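Local structure of putative uncharacterized protein TTHB189 (Thermus thermophilus, 2ZCA) at residues A[54-57]-A[58-61]; A[85-88]-A[89-93]; A[105-108]-A[109-112]; A[146-149]-A[150-154]. The protein is of unknown detailed function but belongs to the Cse2 (CasB) family of the type I-E CRISPR system and probably takes part in defence against viruses and plasmids. One frame throughout, in Å; residues are numbered along the deposited sequence.

Overall arrangement
Four local contacts in an all-helical chain illustrate how side chains a few residues apart secure helix starts, bodies and ends. They follow one another in sequence: interaction 1 at the beginning of helix 56-71, interaction 2 late in helix 82-90, interaction 3 where the loop after helix 96-104 leads into helix 111-121, and interaction 4 within helix 144-155. The centres of interactions 1 and 2 are 30 Å apart on opposite sides of the chain's centre, with interaction 3 about 15 Å from the first. Interactions 2 and 4, 14 Å between centres, touch through Y153, so residues distant in sequence pack helices 82-90 and 144-155 against each other.

Interaction 1. Residues A[54-57]-A[58-61]; sequences WRQE and EREA
W54, R55 and E58 form the close-packed side of the first turn of helix 56-71. The E58 carboxylate folds back to the residue that precedes the helix, where OE1 accepts the backbone N of R55 at 2.9 Å through its anti lone pair, the one turned away from OE2. E58 OE1 also lies at the edge of the W54 indole, near the ring plane, 3.7 Å from CE3. Inward, A61 is buried against L132, L135 and L136 of helix 128-136, and W54 leans on L49 while meeting H62 edge-to-face.

The outer side is looser and more polar. R55 reaches out along its bent chain to E57, its NH2 lying 2.8 Å from E57 OE2 in a salt bridge; a long contact of 3.7 Å from R55 NE to E58 OE1 extends this into a three-residue network. Q56 begins with CG anti to its backbone N (chi1 -177°) and bends at the next bond, which carries the amide back between R59 and E60. R59 grips OE1 of Q56 side-on, with NE and NH2 each at 2.9 Å; NH2 lies on a lone pair in the carbonyl plane, whereas NE stands above that plane. On the other branch of the amide, Q56 NE2 donates almost straight (170°) to E60 OE2 at 3.2 Å, meeting it from above the carboxylate plane. R55 is the N-cap, and its bond to E58 is one half of the capping-box pattern: the N3 glutamate accepts the N-cap N-H, without a reciprocal bond from the R55 side chain.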
loop_
_atom_site.group_PDB
_atom_site.type_symbol
_atom_site.label_atom_id
_atom_site.label_comp_id
_atom_site.label_asym_id
_atom_site.label_seq_id
_atom_site.Cartn_x
_atom_site.Cartn_y
_atom_site.Cartn_z
ATOM N N TRP A 54 2.933 -1.664 17.819
ATOM C CA TRP A 54 3.255 -2.374 16.584
ATOM C C TRP A 54 4.588 -3.100 16.570
ATOM O O TRP A 54 5.505 -2.768 17.319
ATOM C CB TRP A 54 3.264 -1.396 15.408
ATOM C CG TRP A 54 2.049 -0.551 15.291
ATOM C CD1 TRP A 54 1.889 0.727 15.746
ATOM C CD2 TRP A 54 0.818 -0.915 14.667
ATOM N NE1 TRP A 54 0.630 1.184 15.437
ATOM C CE2 TRP A 54 -0.050 0.194 14.775
ATOM C CE3 TRP A 54 0.360 -2.074 14.024
ATOM C CZ2 TRP A 54 -1.349 0.180 14.264
ATOM C CZ3 TRP A 54 -0.932 -2.086 13.516
ATOM C CH2 TRP A 54 -1.769 -0.967 13.640
ATOM N N ARG A 55 4.680 -4.098 15.697
ATOM C CA ARG A 55 5.914 -4.844 15.506
ATOM C C ARG A 55 6.587 -4.116 14.345
ATOM O O ARG A 55 5.919 -3.408 13.589
ATOM C CB ARG A 55 5.623 -6.290 15.107
ATOM C CG ARG A 55 4.920 -7.119 16.172
ATOM C CD ARG A 55 4.621 -8.511 15.643
ATOM N NE ARG A 55 3.845 -8.445 14.408
ATOM C CZ ARG A 55 3.501 -9.499 13.676
ATOM N NH1 ARG A 55 3.866 -10.718 14.051
ATOM N NH2 ARG A 55 2.793 -9.331 12.564
ATOM N N GLN A 56 7.896 -4.277 14.199
ATOM C CA GLN A 56 8.618 -3.599 13.126
ATOM C C GLN A 56 8.003 -3.824 11.742
ATOM O O GLN A 56 7.832 -2.873 10.980
ATOM C CB GLN A 56 10.090 -4.035 13.124
ATOM C CG GLN A 56 10.970 -3.340 12.081
ATOM C CD GLN A 56 10.914 -1.819 12.162
ATOM O OE1 GLN A 56 10.678 -1.246 13.228
ATOM N NE2 GLN A 56 11.150 -1.158 11.032
ATOM N N GLU A 57 7.669 -5.073 11.415
ATOM C CA GLU A 57 7.081 -5.375 10.107
ATOM C C GLU A 57 5.791 -4.589 9.883
ATOM O O GLU A 57 5.474 -4.206 8.756
ATOM C CB GLU A 57 6.782 -6.878 9.968
ATOM C CG GLU A 57 5.599 -7.371 10.800
ATOM C CD GLU A 57 5.183 -8.796 10.459
ATOM O OE1 GLU A 57 6.011 -9.716 10.630
ATOM O OE2 GLU A 57 4.028 -8.994 10.018
ATOM N N GLU A 58 5.043 -4.360 10.958
ATOM C CA GLU A 58 3.794 -3.617 10.857
ATOM C C GLU A 58 4.062 -2.126 10.656
ATOM O O GLU A 58 3.321 -1.451 9.944
ATOM C CB GLU A 58 2.943 -3.848 12.107
ATOM C CG GLU A 58 2.573 -5.310 12.314
ATOM C CD GLU A 58 1.740 -5.534 13.559
ATOM O OE1 GLU A 58 2.199 -5.163 14.659
ATOM O OE2 GLU A 58 0.625 -6.087 13.436
ATOM N N ARG A 59 5.109 -1.606 11.292
ATOM C CA ARG A 59 5.443 -0.197 11.105
ATOM C C ARG A 59 5.827 -0.008 9.636
ATOM O O ARG A 59 5.392 0.939 8.981
ATOM C CB ARG A 59 6.623 0.217 11.995
ATOM C CG ARG A 59 6.295 0.322 13.479
ATOM C CD ARG A 59 7.439 0.982 14.251
ATOM N NE ARG A 59 8.510 0.042 14.561
ATOM C CZ ARG A 59 8.514 -0.764 15.620
ATOM N NH1 ARG A 59 7.508 -0.740 16.480
ATOM N NH2 ARG A 59 9.522 -1.600 15.813
ATOM N N GLU A 60 6.636 -0.929 9.124
ATOM C CA GLU A 60 7.081 -0.857 7.736
ATOM C C GLU A 60 5.892 -0.880 6.775
ATOM O O GLU A 60 5.911 -0.215 5.738
ATOM C CB GLU A 60 8.051 -2.004 7.445
ATOM C CG GLU A 60 9.244 -2.003 8.398
ATOM C CD GLU A 60 10.207 -3.150 8.166
ATOM O OE1 GLU A 60 9.754 -4.237 7.758
ATOM O OE2 GLU A 60 11.418 -2.969 8.416
ATOM N N ALA A 61 4.849 -1.626 7.127
ATOM C CA ALA A 61 3.659 -1.689 6.277
ATOM C C ALA A 61 3.052 -0.294 6.163
ATOM O O ALA A 61 2.650 0.129 5.079
ATOM C CB ALA A 61 2.637 -2.658 6.861
#

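Interaction 2. Residues A[85-88]-A[89-93]; sequences ALWE and KAQGS
Between A85 and Q91 the backbone keeps to i+4 bonding at first, with K89 N bonding A85 O at 3.1 Å and A90 N bonding L86 O, while Q91 N makes two weak bonds, to W87 O and E88 O. The side chain of Q91 adds a stronger bond. Its chain bends at chi2 (-48°), which turns the amide back along the helix and over one face of the W87 indole. NE2 sits 3.0 Å from W87 CE2, a tight approach, and the amide and ring planes are only 23° apart, an amide-on-indole stack displaced toward the rim. Closer to the backbone, Q91 CG lies over the six-membered ring of W87, 3.9 Å from its centroid in a CH-pi contact.

The indole is presented for this by its own first torsion, with CG anti to the W87 backbone N (chi1 178°). The amide is also pinned by a bond: Q91 NE2 donates to W87 O at 2.9 Å, and the acceptor lies in the amide plane although the donor stands above the plane of the carbonyl.

Other side chains face different partners. E88 forms a salt bridge with R80 and K89 one with E123, while L86 packs among F100, L103 and V122.

W87 O thus takes a good side-chain bond where the backbone one is weak. The amide lies nearly flat on the indole while one of its N-H groups is spent, in its own plane, on W87 O, so stacking and hydrogen bonding together probably restrain the rotation of the Q91 amide.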
loop_
_atom_site.group_PDB
_atom_site.type_symbol
_atom_site.label_atom_id
_atom_site.label_comp_id
_atom_site.label_asym_id
_atom_site.label_seq_id
_atom_site.Cartn_x
_atom_site.Cartn_y
_atom_site.Cartn_z
ATOM N N ALA A 85 -7.812 -3.533 -9.599
ATOM C CA ALA A 85 -7.155 -2.580 -10.486
ATOM C C ALA A 85 -6.185 -3.296 -11.420
ATOM O O ALA A 85 -6.009 -2.889 -12.573
ATOM C CB ALA A 85 -6.414 -1.523 -9.669
ATOM N N LEU A 86 -5.544 -4.352 -10.924
ATOM C CA LEU A 86 -4.609 -5.114 -11.742
ATOM C C LEU A 86 -5.358 -5.890 -12.818
ATOM O O LEU A 86 -4.888 -5.999 -13.951
ATOM C CB LEU A 86 -3.778 -6.069 -10.875
ATOM C CG LEU A 86 -2.628 -5.402 -10.103
ATOM C CD1 LEU A 86 -2.059 -6.353 -9.053
ATOM C CD2 LEU A 86 -1.542 -4.977 -11.089
ATOM N N TRP A 87 -6.522 -6.430 -12.471
ATOM C CA TRP A 87 -7.307 -7.167 -13.457
ATOM C C TRP A 87 -7.676 -6.232 -14.608
ATOM O O TRP A 87 -7.582 -6.601 -15.779
ATOM C CB TRP A 87 -8.594 -7.723 -12.840
ATOM C CG TRP A 87 -9.433 -8.448 -13.847
ATOM C CD1 TRP A 87 -9.285 -9.740 -14.261
ATOM C CD2 TRP A 87 -10.494 -7.895 -14.632
ATOM N NE1 TRP A 87 -10.184 -10.025 -15.259
ATOM C CE2 TRP A 87 -10.940 -8.910 -15.507
ATOM C CE3 TRP A 87 -11.111 -6.638 -14.684
ATOM C CZ2 TRP A 87 -11.975 -8.707 -16.427
ATOM C CZ3 TRP A 87 -12.140 -6.435 -15.599
ATOM C CH2 TRP A 87 -12.561 -7.468 -16.458
ATOM N N GLU A 88 -8.094 -5.017 -14.272
ATOM C CA GLU A 88 -8.483 -4.047 -15.285
ATOM C C GLU A 88 -7.304 -3.718 -16.186
ATOM O O GLU A 88 -7.455 -3.588 -17.399
ATOM C CB GLU A 88 -9.030 -2.778 -14.616
ATOM C CG GLU A 88 -10.298 -3.047 -13.820
ATOM C CD GLU A 88 -10.876 -1.813 -13.158
ATOM O OE1 GLU A 88 -11.966 -1.930 -12.556
ATOM O OE2 GLU A 88 -10.254 -0.733 -13.236
ATOM N N LYS A 89 -6.124 -3.608 -15.586
ATOM C CA LYS A 89 -4.910 -3.308 -16.332
ATOM C C LYS A 89 -4.529 -4.488 -17.229
ATOM O O LYS A 89 -4.019 -4.300 -18.329
ATOM C CB LYS A 89 -3.764 -3.013 -15.357
ATOM C CG LYS A 89 -2.425 -2.708 -16.018
ATOM C CD LYS A 89 -2.450 -1.383 -16.757
ATOM C CE LYS A 89 -1.078 -1.046 -17.320
ATOM N NZ LYS A 89 -1.083 0.243 -18.064
ATOM N N ALA A 90 -4.796 -5.701 -16.757
ATOM C CA ALA A 90 -4.456 -6.912 -17.508
ATOM C C ALA A 90 -5.275 -7.129 -18.779
ATOM O O ALA A 90 -4.855 -7.872 -19.673
ATOM C CB ALA A 90 -4.582 -8.133 -16.602
ATOM N N GLN A 91 -6.444 -6.504 -18.861
ATOM C CA GLN A 91 -7.286 -6.660 -20.040
ATOM C C GLN A 91 -6.576 -6.103 -21.266
ATOM O O GLN A 91 -6.784 -6.575 -22.383
ATOM C CB GLN A 91 -8.629 -5.957 -19.833
ATOM C CG GLN A 91 -9.386 -6.465 -18.617
ATOM C CD GLN A 91 -9.445 -7.983 -18.568
ATOM O OE1 GLN A 91 -10.069 -8.620 -19.420
ATOM N NE2 GLN A 91 -8.785 -8.572 -17.573
ATOM N N GLY A 92 -5.726 -5.106 -21.044
ATOM C CA GLY A 92 -4.983 -4.506 -22.135
ATOM C C GLY A 92 -3.578 -5.068 -22.244
ATOM O O GLY A 92 -2.854 -4.769 -23.194
ATOM N N SER A 93 -3.190 -5.889 -21.270
ATOM C CA SER A 93 -1.859 -6.493 -21.254
ATOM C C SER A 93 -1.875 -7.824 -20.505
ATOM O O SER A 93 -1.898 -7.853 -19.274
ATOM C CB SER A 93 -0.860 -5.545 -20.588
ATOM O OG SER A 93 -0.842 -4.285 -21.235
#

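Interaction 3. Residues A[105-108]-A[109-112]; sequences EADR and DQIA
An Asx turn built by D107 and D109, joined by a return bond from Q110, leads the loop after helix 96-104 into helix 111-121. D107 OD1 receives the backbone N of D109 at 2.8 Å, arriving on the anti side of the carboxylate but well out of its plane. The first torsion of D107 places CG between its backbone N and its carbonyl carbon (chi1 62°), which turns the carboxylate toward the backbone N of D109.

The return grip comes from Q110. Its chain, extended beyond CG, brings OE1 to the backbone N of D107 at 2.9 Å, with the donor in the carbonyl plane and on a lone pair. The carbonyl of D107 is held twice: I111 N approaches at 3.0 Å almost head-on, while Q110 N reaches the same oxygen from above the carbonyl plane.

Beneath the polar turn, A106 CB packs against Q110 CB at 3.9 Å, and buried I111 rests on W138 and F139. R108 stretches outward and meets F139 in a cation-pi contact.

Water completes the turn at three places. One molecule donates to both E105 O and Q110 OE1, and another links R108 O to A112 N. The third donates to D107 OD2 and, at 2.6 Å, to D109 OD2.

Two carboxylates with OD1 of D107 and OD2 of D109 at 4.1 Å would be expected to repel. A water donating a hydrogen bond to each, and a main-chain N-H on D107 OD1, probably ease that cost, one donor shared by both carboxylates and one serving D107 alone.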
loop_
_atom_site.group_PDB
_atom_site.type_symbol
_atom_site.label_atom_id
_atom_site.label_comp_id
_atom_site.label_asym_id
_atom_site.label_seq_id
_atom_site.Cartn_x
_atom_site.Cartn_y
_atom_site.Cartn_z
ATOM N N GLU A 105 2.822 -14.309 -4.724
ATOM C CA GLU A 105 3.870 -15.239 -4.295
ATOM C C GLU A 105 5.057 -14.582 -3.593
ATOM O O GLU A 105 5.956 -15.272 -3.123
ATOM C CB GLU A 105 4.380 -16.026 -5.510
ATOM C CG GLU A 105 3.299 -16.835 -6.216
ATOM C CD GLU A 105 3.594 -17.076 -7.690
ATOM O OE1 GLU A 105 4.653 -16.624 -8.185
ATOM O OE2 GLU A 105 2.753 -17.718 -8.357
ATOM N N ALA A 106 5.055 -13.257 -3.509
ATOM C CA ALA A 106 6.161 -12.529 -2.890
ATOM C C ALA A 106 6.349 -12.786 -1.400
ATOM O O ALA A 106 5.381 -12.807 -0.634
ATOM C CB ALA A 106 5.988 -11.026 -3.128
ATOM N N ASP A 107 7.602 -12.979 -0.989
ATOM C CA ASP A 107 7.894 -13.191 0.425
ATOM C C ASP A 107 8.387 -11.883 1.039
ATOM O O ASP A 107 8.354 -10.836 0.391
ATOM C CB ASP A 107 8.931 -14.308 0.635
ATOM C CG ASP A 107 10.274 -14.009 -0.003
ATOM O OD1 ASP A 107 10.651 -12.824 -0.120
ATOM O OD2 ASP A 107 10.970 -14.980 -0.368
ATOM N N ARG A 108 8.848 -11.940 2.283
ATOM C CA ARG A 108 9.311 -10.740 2.973
ATOM C C ARG A 108 10.338 -9.893 2.226
ATOM O O ARG A 108 10.338 -8.667 2.350
ATOM C CB ARG A 108 9.869 -11.105 4.352
ATOM C CG ARG A 108 8.821 -11.584 5.336
ATOM C CD ARG A 108 9.386 -11.681 6.746
ATOM N NE ARG A 108 8.372 -12.065 7.726
ATOM C CZ ARG A 108 7.784 -13.257 7.769
ATOM N NH1 ARG A 108 8.107 -14.192 6.885
ATOM N NH2 ARG A 108 6.876 -13.519 8.700
ATOM N N ASP A 109 11.209 -10.528 1.451
ATOM C CA ASP A 109 12.241 -9.783 0.732
ATOM C C ASP A 109 11.806 -9.225 -0.621
ATOM O O ASP A 109 12.529 -8.443 -1.236
ATOM C CB ASP A 109 13.477 -10.664 0.530
ATOM C CG ASP A 109 14.009 -11.227 1.832
ATOM O OD1 ASP A 109 14.193 -10.446 2.790
ATOM O OD2 ASP A 109 14.249 -12.451 1.894
ATOM N N GLN A 110 10.616 -9.607 -1.073
ATOM C CA GLN A 110 10.125 -9.166 -2.375
ATOM C C GLN A 110 8.883 -8.279 -2.343
ATOM O O GLN A 110 8.662 -7.487 -3.259
ATOM C CB GLN A 110 9.787 -10.386 -3.238
ATOM C CG GLN A 110 10.851 -11.467 -3.297
ATOM C CD GLN A 110 10.294 -12.773 -3.837
ATOM O OE1 GLN A 110 9.403 -13.376 -3.234
ATOM N NE2 GLN A 110 10.811 -13.213 -4.983
ATOM N N ILE A 111 8.072 -8.423 -1.301
ATOM C CA ILE A 111 6.816 -7.685 -1.206
ATOM C C ILE A 111 6.859 -6.166 -1.393
ATOM O O ILE A 111 6.028 -5.615 -2.114
ATOM C CB ILE A 111 6.072 -8.027 0.119
ATOM C CG1 ILE A 111 4.677 -7.392 0.115
ATOM C CG2 ILE A 111 6.870 -7.553 1.318
ATOM C CD1 ILE A 111 3.814 -7.829 -1.052
ATOM N N ALA A 112 7.812 -5.482 -0.767
ATOM C CA ALA A 112 7.878 -4.032 -0.915
ATOM C C ALA A 112 8.104 -3.638 -2.374
ATOM O O ALA A 112 7.403 -2.782 -2.912
ATOM C CB ALA A 112 8.991 -3.457 -0.030
HETATM O O HOH W 1 8.509 -15.959 -2.994
HETATM O O HOH W 2 13.598 -14.727 0.859
HETATM O O HOH W 3 10.173 -6.427 0.856
#

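Interaction 4. Residues A[146-149]-A[150-154]; sequences QARW and AREYY
Flat groups of R148, R151 and E152 meet on one side of helix 144-155, in an i to i+4 salt bridge flanked by a second arginine. One face of the R151 guanidinium is occupied by R148 CG, 3.4 Å from NH2 and set toward the rim. The R148 guanidinium is used at its edge instead: E152 OE2 lies within 1° of its plane, taken side-on by NE at 2.9 Å and by NH1 at 3.0 Å. Both nitrogens approach OE2 from the same face of the carboxylate, above its plane, and the two flat groups are inclined by 57°. R148 gets there by a bend at chi3 (76°), which swings the guanidinium from the outward-leading chain toward the next turn. Beside the bridge, the W149 indole and the E152 carboxylate are nearly parallel, although their nearest atoms meet obliquely.

The polar network is wider. D134 OD2 pairs with R148 NH1 and also accepts from W149 NE1, so one aspartate probably helps to fix both the arginine and the tryptophan. E152 OE1 is held by T81. R148 NE and R151 NH2 stand 4.4 Å apart, and their mutual repulsion is probably tempered by the acidic partners of R148.

On its inner side the helix is hydrophobic: W149 meets W138 edge-to-face, and the Y153 ring stacks on F100. Next along the chain, Y153 CD1 lies over the centre of the Y154 ring. The packing is tight at the root of the bridge, where E152 CG comes within 3.0 Å of R148 O.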
loop_
_atom_site.group_PDB
_atom_site.type_symbol
_atom_site.label_atom_id
_atom_site.label_comp_id
_atom_site.label_asym_id
_atom_site.label_seq_id
_atom_site.Cartn_x
_atom_site.Cartn_y
_atom_site.Cartn_z
ATOM N N GLN A 146 -3.774 -13.415 0.352
ATOM C CA GLN A 146 -3.397 -13.758 -1.015
ATOM C C GLN A 146 -4.517 -14.493 -1.739
ATOM O O GLN A 146 -4.787 -14.229 -2.913
ATOM C CB GLN A 146 -2.127 -14.610 -1.022
ATOM C CG GLN A 146 -0.875 -13.844 -0.618
ATOM C CD GLN A 146 -0.663 -13.768 0.888
ATOM O OE1 GLN A 146 -1.586 -13.962 1.676
ATOM N NE2 GLN A 146 0.570 -13.471 1.289
ATOM N N ALA A 147 -5.170 -15.417 -1.041
ATOM C CA ALA A 147 -6.266 -16.159 -1.650
ATOM C C ALA A 147 -7.424 -15.218 -1.975
ATOM O O ALA A 147 -8.079 -15.369 -3.006
ATOM C CB ALA A 147 -6.739 -17.270 -0.718
ATOM N N ARG A 148 -7.672 -14.243 -1.102
ATOM C CA ARG A 148 -8.764 -13.299 -1.332
ATOM C C ARG A 148 -8.443 -12.380 -2.507
ATOM O O ARG A 148 -9.339 -11.985 -3.256
ATOM C CB ARG A 148 -9.042 -12.458 -0.083
ATOM C CG ARG A 148 -10.468 -11.907 -0.033
ATOM C CD ARG A 148 -10.588 -10.710 0.901
ATOM N NE ARG A 148 -10.037 -9.506 0.285
ATOM C CZ ARG A 148 -9.070 -8.765 0.816
ATOM N NH1 ARG A 148 -8.637 -7.684 0.177
ATOM N NH2 ARG A 148 -8.536 -9.104 1.982
ATOM N N TRP A 149 -7.170 -12.030 -2.668
ATOM C CA TRP A 149 -6.781 -11.178 -3.787
ATOM C C TRP A 149 -7.060 -11.943 -5.074
ATOM O O TRP A 149 -7.559 -11.383 -6.052
ATOM C CB TRP A 149 -5.296 -10.811 -3.696
ATOM C CG TRP A 149 -5.033 -9.649 -2.787
ATOM C CD1 TRP A 149 -5.741 -9.303 -1.671
ATOM C CD2 TRP A 149 -3.969 -8.697 -2.899
ATOM N NE1 TRP A 149 -5.182 -8.191 -1.080
ATOM C CE2 TRP A 149 -4.093 -7.800 -1.813
ATOM C CE3 TRP A 149 -2.921 -8.515 -3.811
ATOM C CZ2 TRP A 149 -3.208 -6.733 -1.614
ATOM C CZ3 TRP A 149 -2.040 -7.451 -3.613
ATOM C CH2 TRP A 149 -2.192 -6.576 -2.521
ATOM N N ALA A 150 -6.742 -13.233 -5.069
ATOM C CA ALA A 150 -6.982 -14.064 -6.238
ATOM C C ALA A 150 -8.478 -14.075 -6.540
ATOM O O ALA A 150 -8.883 -14.019 -7.700
ATOM C CB ALA A 150 -6.477 -15.481 -5.992
ATOM N N ARG A 151 -9.292 -14.135 -5.488
ATOM C CA ARG A 151 -10.749 -14.135 -5.626
ATOM C C ARG A 151 -11.226 -12.823 -6.253
ATOM O O ARG A 151 -12.093 -12.816 -7.128
ATOM C CB ARG A 151 -11.412 -14.301 -4.254
ATOM C CG ARG A 151 -12.932 -14.483 -4.298
ATOM C CD ARG A 151 -13.539 -14.442 -2.895
ATOM N NE ARG A 151 -13.570 -13.084 -2.355
ATOM C CZ ARG A 151 -13.758 -12.788 -1.071
ATOM N NH1 ARG A 151 -13.931 -13.757 -0.182
ATOM N NH2 ARG A 151 -13.780 -11.521 -0.676
ATOM N N GLU A 152 -10.658 -11.709 -5.799
ATOM C CA GLU A 152 -11.036 -10.400 -6.327
ATOM C C GLU A 152 -10.612 -10.242 -7.785
ATOM O O GLU A 152 -11.354 -9.697 -8.605
ATOM C CB GLU A 152 -10.397 -9.285 -5.488
ATOM C CG GLU A 152 -10.664 -9.394 -3.995
ATOM C CD GLU A 152 -10.014 -8.277 -3.193
ATOM O OE1 GLU A 152 -8.990 -7.723 -3.655
ATOM O OE2 GLU A 152 -10.518 -7.965 -2.093
ATOM N N TYR A 153 -9.415 -10.721 -8.108
ATOM C CA TYR A 153 -8.893 -10.617 -9.466
ATOM C C TYR A 153 -9.708 -11.450 -10.454
ATOM O O TYR A 153 -10.244 -10.925 -11.432
ATOM C CB TYR A 153 -7.427 -11.057 -9.489
ATOM C CG TYR A 153 -6.736 -10.903 -10.824
ATOM C CD1 TYR A 153 -6.896 -11.854 -11.833
ATOM C CD2 TYR A 153 -5.902 -9.810 -11.076
ATOM C CE1 TYR A 153 -6.242 -11.724 -13.057
ATOM C CE2 TYR A 153 -5.243 -9.670 -12.297
ATOM C CZ TYR A 153 -5.417 -10.632 -13.281
ATOM O OH TYR A 153 -4.762 -10.512 -14.484
ATOM N N TYR A 154 -9.806 -12.751 -10.203
ATOM C CA TYR A 154 -10.555 -13.618 -11.104
ATOM C C TYR A 154 -12.057 -13.384 -11.020
ATOM O O TYR A 154 -12.805 -13.767 -11.919
ATOM C CB TYR A 154 -10.196 -15.077 -10.822
ATOM C CG TYR A 154 -8.760 -15.356 -11.192
ATOM C CD1 TYR A 154 -8.351 -15.339 -12.528
ATOM C CD2 TYR A 154 -7.789 -15.533 -10.209
ATOM C CE1 TYR A 154 -7.007 -15.482 -12.871
ATOM C CE2 TYR A 154 -6.446 -15.674 -10.542
ATOM C CZ TYR A 154 -6.060 -15.645 -11.874
ATOM O OH TYR A 154 -4.726 -15.756 -12.203
#